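Local structure of PHOX (Pseudomonas fluorescens, 4A9V) at residues G55-D66 against R111-I122. The protein is an alkaline phosphatase of the PhoX family, a beta-propeller enzyme that hydrolyses phosphate monoesters with a complex iron-calcium cofactor. Sequence-based numbering, arbitrary orientation.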
loop_
_atom_site.group_PDB
_atom_site.type_symbol
_atom_site.label_atom_id
_atom_site.label_comp_id
_atom_site.label_asym_id
_atom_site.label_seq_id
_atom_site.Cartn_x
_atom_site.Cartn_y
_atom_site.Cartn_z
ATOM N N GLY A 55 -10.034 22.109 13.933
ATOM C CA GLY A 55 -9.259 22.538 12.776
ATOM C C GLY A 55 -10.107 22.549 11.513
ATOM O O GLY A 55 -10.999 21.720 11.339
ATOM N N THR A 56 -9.834 23.493 10.625
ATOM C CA THR A 56 -10.617 23.637 9.406
ATOM C C THR A 56 -10.137 22.702 8.291
ATOM O O THR A 56 -9.006 22.218 8.303
ATOM C CB THR A 56 -10.578 25.081 8.892
ATOM O OG1 THR A 56 -9.238 25.391 8.503
ATOM C CG2 THR A 56 -11.047 26.055 9.969
ATOM N N ALA A 57 -10.966 22.561 7.263
ATOM C CA ALA A 57 -10.558 21.879 6.042
ATOM C C ALA A 57 -9.358 22.560 5.405
ATOM O O ALA A 57 -8.413 21.894 4.985
ATOM C CB ALA A 57 -11.711 21.823 5.057
ATOM N N ALA A 58 -9.392 23.887 5.332
ATOM C CA ALA A 58 -8.294 24.625 4.722
ATOM C C ALA A 58 -6.980 24.394 5.465
ATOM O O ALA A 58 -5.927 24.269 4.848
ATOM C CB ALA A 58 -8.619 26.109 4.669
ATOM N N ALA A 59 -7.045 24.317 6.791
ATOM C CA ALA A 59 -5.860 23.985 7.569
ATOM C C ALA A 59 -5.370 22.575 7.265
ATOM O O ALA A 59 -4.178 22.349 7.113
ATOM C CB ALA A 59 -6.132 24.143 9.056
ATOM N N GLN A 60 -6.288 21.621 7.162
ATOM C CA GLN A 60 -5.888 20.243 6.926
ATOM C C GLN A 60 -5.230 20.086 5.551
ATOM O O GLN A 60 -4.335 19.255 5.391
ATOM C CB GLN A 60 -7.077 19.293 7.072
ATOM C CG GLN A 60 -6.728 17.824 6.865
ATOM C CD GLN A 60 -5.757 17.282 7.896
ATOM O OE1 GLN A 60 -6.124 16.990 9.029
ATOM N NE2 GLN A 60 -4.506 17.140 7.498
ATOM N N GLU A 61 -5.591 20.957 4.607
ATOM C CA GLU A 61 -4.965 20.950 3.284
ATOM C C GLU A 61 -3.504 21.382 3.301
ATOM O O GLU A 61 -2.801 21.165 2.315
ATOM C CB GLU A 61 -5.763 21.815 2.301
ATOM C CG GLU A 61 -7.114 21.196 1.954
ATOM C CD GLU A 61 -8.033 22.089 1.133
ATOM O OE1 GLU A 61 -7.785 23.306 1.021
ATOM O OE2 GLU A 61 -9.124 21.610 0.759
ATOM N N VAL A 62 -3.041 21.957 4.413
ATOM C CA VAL A 62 -1.639 22.357 4.563
ATOM C C VAL A 62 -0.986 21.702 5.785
ATOM O O VAL A 62 0.068 22.136 6.249
ATOM C CB VAL A 62 -1.467 23.897 4.625
ATOM C CG1 VAL A 62 -1.862 24.522 3.295
ATOM C CG2 VAL A 62 -2.256 24.507 5.773
ATOM N N GLN A 63 -1.592 20.613 6.253
ATOM C CA GLN A 63 -1.070 19.822 7.363
ATOM C C GLN A 63 -0.841 18.390 6.898
ATOM O O GLN A 63 -1.522 17.898 6.002
ATOM C CB GLN A 63 -2.063 19.815 8.533
ATOM C CG GLN A 63 -2.171 21.155 9.242
ATOM C CD GLN A 63 -3.419 21.284 10.094
ATOM O OE1 GLN A 63 -4.445 20.628 9.854
ATOM N NE2 GLN A 63 -3.371 22.201 11.046
ATOM N N PHE A 64 0.129 17.730 7.518
ATOM C CA PHE A 64 0.353 16.313 7.295
ATOM C C PHE A 64 -0.981 15.571 7.389
ATOM O O PHE A 64 -1.774 15.802 8.300
ATOM C CB PHE A 64 1.342 15.777 8.334
ATOM C CG PHE A 64 1.929 14.440 7.986
ATOM C CD1 PHE A 64 2.890 14.335 6.993
ATOM C CD2 PHE A 64 1.578 13.312 8.699
ATOM C CE1 PHE A 64 3.474 13.120 6.705
ATOM C CE2 PHE A 64 2.155 12.087 8.414
ATOM C CZ PHE A 64 3.100 11.990 7.409
ATOM N N GLY A 65 -1.226 14.690 6.426
ATOM C CA GLY A 65 -2.500 13.998 6.337
ATOM C C GLY A 65 -2.640 12.923 7.391
ATOM O O GLY A 65 -1.762 12.722 8.239
ATOM N N ASP A 66 -3.791 12.261 7.365
ATOM C CA ASP A 66 -4.144 11.262 8.365
ATOM C C ASP A 66 -3.710 9.868 7.904
ATOM O O ASP A 66 -3.318 9.661 6.753
ATOM C CB ASP A 66 -5.655 11.318 8.627
ATOM C CG ASP A 66 -6.042 10.876 10.035
ATOM O OD1 ASP A 66 -5.178 10.338 10.765
ATOM O OD2 ASP A 66 -7.234 11.042 10.386
ATOM N N ARG A 111 -14.952 18.187 2.595
ATOM C CA ARG A 111 -13.688 18.779 2.167
ATOM C C ARG A 111 -12.559 18.471 3.149
ATOM O O ARG A 111 -11.433 18.165 2.753
ATOM C CB ARG A 111 -13.856 20.286 2.029
ATOM C CG ARG A 111 -12.613 20.991 1.532
ATOM C CD ARG A 111 -12.773 22.492 1.622
ATOM N NE ARG A 111 -11.492 23.158 1.440
ATOM C CZ ARG A 111 -11.306 24.463 1.592
ATOM N NH1 ARG A 111 -12.314 25.241 1.960
ATOM N NH2 ARG A 111 -10.109 24.991 1.385
ATOM N N LYS A 112 -12.864 18.505 4.441
ATOM C CA LYS A 112 -11.871 18.242 5.473
ATOM C C LYS A 112 -11.400 16.781 5.451
ATOM O O LYS A 112 -10.215 16.507 5.613
ATOM C CB LYS A 112 -12.457 18.597 6.836
ATOM C CG LYS A 112 -11.527 18.420 8.013
ATOM C CD LYS A 112 -12.123 19.058 9.254
ATOM C CE LYS A 112 -11.451 18.562 10.515
ATOM N NZ LYS A 112 -11.969 19.251 11.729
ATOM N N ALA A 113 -12.318 15.845 5.213
ATOM C CA ALA A 113 -11.954 14.430 5.064
ATOM C C ALA A 113 -11.088 14.221 3.824
ATOM O O ALA A 113 -10.066 13.542 3.888
ATOM C CB ALA A 113 -13.204 13.558 5.010
ATOM N N LEU A 114 -11.482 14.804 2.702
ATOM C CA LEU A 114 -10.685 14.685 1.483
ATOM C C LEU A 114 -9.290 15.297 1.663
ATOM O O LEU A 114 -8.302 14.787 1.125
ATOM C CB LEU A 114 -11.418 15.367 0.325
ATOM C CG LEU A 114 -12.504 14.499 -0.312
ATOM C CD1 LEU A 114 -13.543 15.358 -1.011
ATOM C CD2 LEU A 114 -11.910 13.503 -1.290
ATOM N N ALA A 115 -9.205 16.339 2.489
ATOM C CA ALA A 115 -7.941 17.003 2.778
ATOM C C ALA A 115 -6.975 16.090 3.529
ATOM O O ALA A 115 -5.763 16.284 3.475
ATOM C CB ALA A 115 -8.193 18.266 3.579
ATOM N N CYS A 116 -7.520 15.157 4.303
ATOM C CA CYS A 116 -6.710 14.224 5.075
ATOM C C CYS A 116 -5.987 13.195 4.225
ATOM O O CYS A 116 -5.113 12.510 4.744
ATOM C CB CYS A 116 -7.592 13.459 6.054
ATOM S SG CYS A 116 -8.168 14.385 7.490
ATOM N N GLU A 117 -6.499 12.938 3.023
ATOM C CA GLU A 117 -6.032 11.826 2.205
ATOM C C GLU A 117 -5.157 12.341 1.078
ATOM O O GLU A 117 -5.178 13.528 0.760
ATOM C CB GLU A 117 -7.226 11.048 1.654
ATOM C CG GLU A 117 -8.171 10.610 2.769
ATOM C CD GLU A 117 -9.287 9.676 2.359
ATOM O OE1 GLU A 117 -9.287 9.135 1.241
ATOM O OE2 GLU A 117 -10.212 9.519 3.189
ATOM N N GLY A 118 -4.381 11.441 0.490
ATOM C CA GLY A 118 -3.499 11.794 -0.613
ATOM C C GLY A 118 -2.064 11.470 -0.264
ATOM O O GLY A 118 -1.758 10.351 0.160
ATOM N N VAL A 119 -1.187 12.451 -0.456
ATOM C CA VAL A 119 0.235 12.302 -0.200
ATOM C C VAL A 119 0.724 13.545 0.536
ATOM O O VAL A 119 0.260 14.663 0.291
ATOM C CB VAL A 119 1.021 12.077 -1.514
ATOM C CG1 VAL A 119 2.521 12.038 -1.269
ATOM C CG2 VAL A 119 0.564 10.785 -2.182
ATOM N N SER A 120 1.662 13.331 1.451
ATOM C CA SER A 120 2.430 14.415 2.060
ATOM C C SER A 120 3.889 14.259 1.646
ATOM O O SER A 120 4.503 13.232 1.920
ATOM C CB SER A 120 2.335 14.324 3.582
ATOM O OG SER A 120 1.008 14.448 4.033
ATOM N N VAL A 121 4.421 15.254 0.940
ATOM C CA VAL A 121 5.847 15.310 0.636
ATOM C C VAL A 121 6.518 16.215 1.659
ATOM O O VAL A 121 6.038 17.322 1.914
ATOM C CB VAL A 121 6.111 15.868 -0.778
ATOM C CG1 VAL A 121 7.603 15.876 -1.083
ATOM C CG2 VAL A 121 5.353 15.067 -1.823
ATOM N N ILE A 122 7.558 15.694 2.306
ATOM C CA ILE A 122 8.276 16.441 3.331
ATOM C C ILE A 122 9.777 16.367 3.114
ATOM O O ILE A 122 10.292 15.379 2.596
ATOM C CB ILE A 122 7.935 15.947 4.752
ATOM C CG1 ILE A 122 8.416 14.509 4.984
ATOM C CG2 ILE A 122 6.442 16.091 5.021
ATOM C CD1 ILE A 122 8.235 14.043 6.416
HETATM O O HOH W 1 -10.068 18.967 0.284
#
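A short helix, residues 57-60, packs on the end of helix 107-115 where the chain leads into strands 68-76 and 118-127 of one four-stranded propeller sheet, with 82-89 lying between them. Ala57 CB and Ala115 CB make the close helix-to-helix fit: the first lies 3.6 Å from Lys112 N, while the second sits between Gln60 CG and Glu61 CG. Arg111, extended from CG to NE, reaches across Ala57 and grips Glu61 side-on with two nitrogens. Arg111 NE donates to Glu61 OE2 (2.9 Å, nearly straight at 176°) and Arg111 NH2 to Glu61 OE1. Both acceptors lie close to the guanidinium plane, but the carboxylate is turned 47° from it, and NE meets OE2 from above the carboxylate plane. A water also donates to Glu61 OE2 and to Arg111 O, and Glu108 holds NH1. Replacing Arg111 by alanine is likely to leave the Glu61 carboxylate without its charge partner and to strip the arginine's CG and CD from the methyl of Ala57. On the next residue, Lys112, the straight chain runs past Ala57 to put NZ 2.7 Å from Gly55 O; NZ also bonds Leu97 O. Gln60, bent at chi2 (64°), lays its amide beside Cys116 SG, its OE1 bound by Trp38 and its NE2 donating to Phe64 O. Farther along, Asp66 N donates to Cys116 O (2.9 Å) on a lone pair, and a CB on Gly65 would clash with that same oxygen. Gly65 N reaches Ser120 OG at 3.3 Å, the hydroxyl also bonding Asn89, and Phe64 CD1 lies 3.5 Å from Ser120 CB. Helix against helix, then loop against strand, the segments leading into two strands pack on each other beside an antiparallel four-stranded blade of a beta-propeller.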